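Long-range contact in alcohol oxidase (Myceliophthora thermophila, PDB 6F74), which binds FAD and, as a VAO-type flavoprotein oxidase, probably oxidises its substrate with molecular oxygen: residues A317-E323 with V364-G370. Coordinates in Å, arbitrary orientation, origin at the centre of the assembly. Residue numbers count along the deposited sequence, not the author numbering.
Sequences AIAPRNE and VGDAHSG
Residues 317-320 are extended and form the end of strand 311-320; 321-323 turn away from it as a loop. Residues 364-370 form a loop that opens with a type II' beta turn from Val364 to Ala367. Gly365 takes phi/psi of 53/-117 and Asp366 -90/-12. Ala367 N donates to Val364 O (2.9 Å), and Val364 N to Ala367 O (3.3 Å). The loop then extends into strand 370-378. The nearest CA atoms are those of Ala319 and Gly370, 4.5 Å apart. Gly370 CA lies 3.2 Å from Ile318 O; a CB here would clash with that oxygen. Val364, chi1 t, points toward the strand. Its CG1 lies 3.9 Å from Ala317 CB and 3.5 Å from Ala319 CB. Ala367 CB packs 3.9 Å from Ala319 CB and 4.1 Å from Pro320 CD. Glu323, with chi1 and chi2 both t, reaches back to the loop. Its OE1 accepts from His368 N (2.9 Å, angle 151°). Its OE2 accepts from Ser369 OG (2.9 Å), with Ser369 chi1 p. Ile318 instead packs on strand 403-412 and on Leu330 of helix 328-346. The contact lies far from the flavin. A carboxylate bridging a backbone NH and a serine hydroxyl ties the two loops together, where strand 311-320 ends and strand 370-378 begins, neighbouring antiparallel strands inside the seven-stranded sheet, with 403-412 on the far side of 311-320.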
loop_
_atom_site.group_PDB
_atom_site.type_symbol
_atom_site.label_atom_id
_atom_site.label_comp_id
_atom_site.label_asym_id
_atom_site.label_seq_id
_atom_site.Cartn_x
_atom_site.Cartn_y
_atom_site.Cartn_z
ATOM N N ALA A 317 10.347 4.618 -23.395
ATOM C CA ALA A 317 10.567 3.195 -23.487
ATOM C C ALA A 317 11.940 2.922 -24.073
ATOM O O ALA A 317 12.367 3.583 -25.025
ATOM C CB ALA A 317 9.491 2.537 -24.331
ATOM N N ILE A 318 12.609 1.949 -23.484
ATOM C CA ILE A 318 13.995 1.616 -23.794
ATOM C C ILE A 318 14.080 0.107 -23.941
ATOM O O ILE A 318 13.671 -0.614 -23.029
ATOM C CB ILE A 318 14.962 2.003 -22.645
ATOM C CG1 ILE A 318 14.756 3.451 -22.211
ATOM C CG2 ILE A 318 16.394 1.716 -23.051
ATOM C CD1 ILE A 318 15.527 3.866 -20.990
ATOM N N ALA A 319 14.657 -0.349 -25.042
ATOM C CA ALA A 319 14.878 -1.761 -25.257
ATOM C C ALA A 319 16.229 -2.005 -25.885
ATOM O O ALA A 319 16.708 -1.137 -26.617
ATOM C CB ALA A 319 13.812 -2.318 -26.192
ATOM N N PRO A 320 16.821 -3.201 -25.645
ATOM C CA PRO A 320 18.061 -3.587 -26.282
ATOM C C PRO A 320 17.922 -3.721 -27.769
ATOM O O PRO A 320 16.909 -4.202 -28.237
ATOM C CB PRO A 320 18.376 -4.970 -25.689
ATOM C CG PRO A 320 17.149 -5.467 -25.091
ATOM C CD PRO A 320 16.363 -4.228 -24.698
ATOM N N ARG A 321 18.913 -3.259 -28.505
ATOM C CA ARG A 321 19.055 -3.666 -29.900
ATOM C C ARG A 321 19.503 -5.095 -29.944
ATOM O O ARG A 321 19.152 -5.806 -30.851
ATOM C CB ARG A 321 20.076 -2.798 -30.649
ATOM C CG ARG A 321 19.611 -1.375 -30.831
ATOM C CD ARG A 321 20.429 -0.659 -31.893
ATOM N NE ARG A 321 20.082 0.755 -31.797
ATOM C CZ ARG A 321 19.107 1.376 -32.466
ATOM N NH1 ARG A 321 18.350 0.727 -33.362
ATOM N NH2 ARG A 321 18.892 2.673 -32.255
ATOM N N ASN A 322 20.346 -5.497 -28.989
ATOM C CA ASN A 322 21.024 -6.804 -28.942
ATOM C C ASN A 322 20.663 -7.457 -27.612
ATOM O O ASN A 322 21.259 -7.196 -26.571
ATOM C CB ASN A 322 22.502 -6.483 -29.074
ATOM C CG ASN A 322 23.451 -7.679 -28.957
ATOM O OD1 ASN A 322 23.307 -8.684 -29.650
ATOM N ND2 ASN A 322 24.509 -7.507 -28.150
ATOM N N GLU A 323 19.626 -8.271 -27.638
ATOM C CA GLU A 323 19.099 -8.826 -26.431
ATOM C C GLU A 323 19.970 -10.046 -26.034
ATOM O O GLU A 323 20.261 -10.891 -26.866
ATOM C CB GLU A 323 17.635 -9.220 -26.547
ATOM C CG GLU A 323 16.999 -9.166 -25.200
ATOM C CD GLU A 323 15.502 -9.426 -25.167
ATOM O OE1 GLU A 323 14.842 -9.655 -26.206
ATOM O OE2 GLU A 323 15.030 -9.417 -24.044
ATOM N N VAL A 364 9.179 -4.409 -24.337
ATOM C CA VAL A 364 9.268 -3.145 -25.082
ATOM C C VAL A 364 9.423 -3.508 -26.529
ATOM O O VAL A 364 10.435 -4.111 -26.944
ATOM C CB VAL A 364 10.418 -2.230 -24.606
ATOM C CG1 VAL A 364 10.587 -1.008 -25.528
ATOM C CG2 VAL A 364 10.145 -1.741 -23.193
ATOM N N GLY A 365 8.385 -3.153 -27.285
ATOM C CA GLY A 365 8.266 -3.472 -28.695
ATOM C C GLY A 365 8.453 -4.954 -28.844
ATOM O O GLY A 365 7.712 -5.760 -28.265
ATOM N N ASP A 366 9.504 -5.295 -29.562
ATOM C CA ASP A 366 9.830 -6.670 -29.924
ATOM C C ASP A 366 10.723 -7.407 -28.936
ATOM O O ASP A 366 10.883 -8.633 -29.006
ATOM C CB ASP A 366 10.504 -6.656 -31.289
ATOM C CG ASP A 366 10.192 -7.900 -32.058
ATOM O OD1 ASP A 366 9.244 -8.630 -31.668
ATOM O OD2 ASP A 366 10.894 -8.193 -33.050
ATOM N N ALA A 367 11.307 -6.673 -27.994
ATOM C CA ALA A 367 12.300 -7.209 -27.064
ATOM C C ALA A 367 11.619 -7.768 -25.823
ATOM O O ALA A 367 10.668 -7.174 -25.294
ATOM C CB ALA A 367 13.278 -6.113 -26.670
ATOM N N HIS A 368 12.121 -8.911 -25.352
ATOM C CA HIS A 368 11.609 -9.543 -24.118
ATOM C C HIS A 368 12.323 -8.978 -22.876
ATOM O O HIS A 368 12.706 -9.723 -21.952
ATOM C CB HIS A 368 11.777 -11.080 -24.180
ATOM C CG HIS A 368 10.963 -11.756 -25.246
ATOM N ND1 HIS A 368 10.672 -11.165 -26.458
ATOM C CD2 HIS A 368 10.377 -12.977 -25.284
ATOM C CE1 HIS A 368 9.939 -11.985 -27.193
ATOM N NE2 HIS A 368 9.708 -13.073 -26.487
ATOM N N SER A 369 12.489 -7.659 -22.849
ATOM C CA SER A 369 13.127 -6.956 -21.730
ATOM C C SER A 369 13.027 -5.447 -21.999
ATOM O O SER A 369 12.612 -5.018 -23.083
ATOM C CB SER A 369 14.610 -7.335 -21.594
ATOM O OG SER A 369 15.322 -6.903 -22.714
ATOM N N GLY A 370 13.420 -4.658 -21.018
ATOM C CA GLY A 370 13.472 -3.221 -21.187
ATOM C C GLY A 370 12.997 -2.427 -20.001
ATOM O O GLY A 370 12.798 -2.957 -18.913
#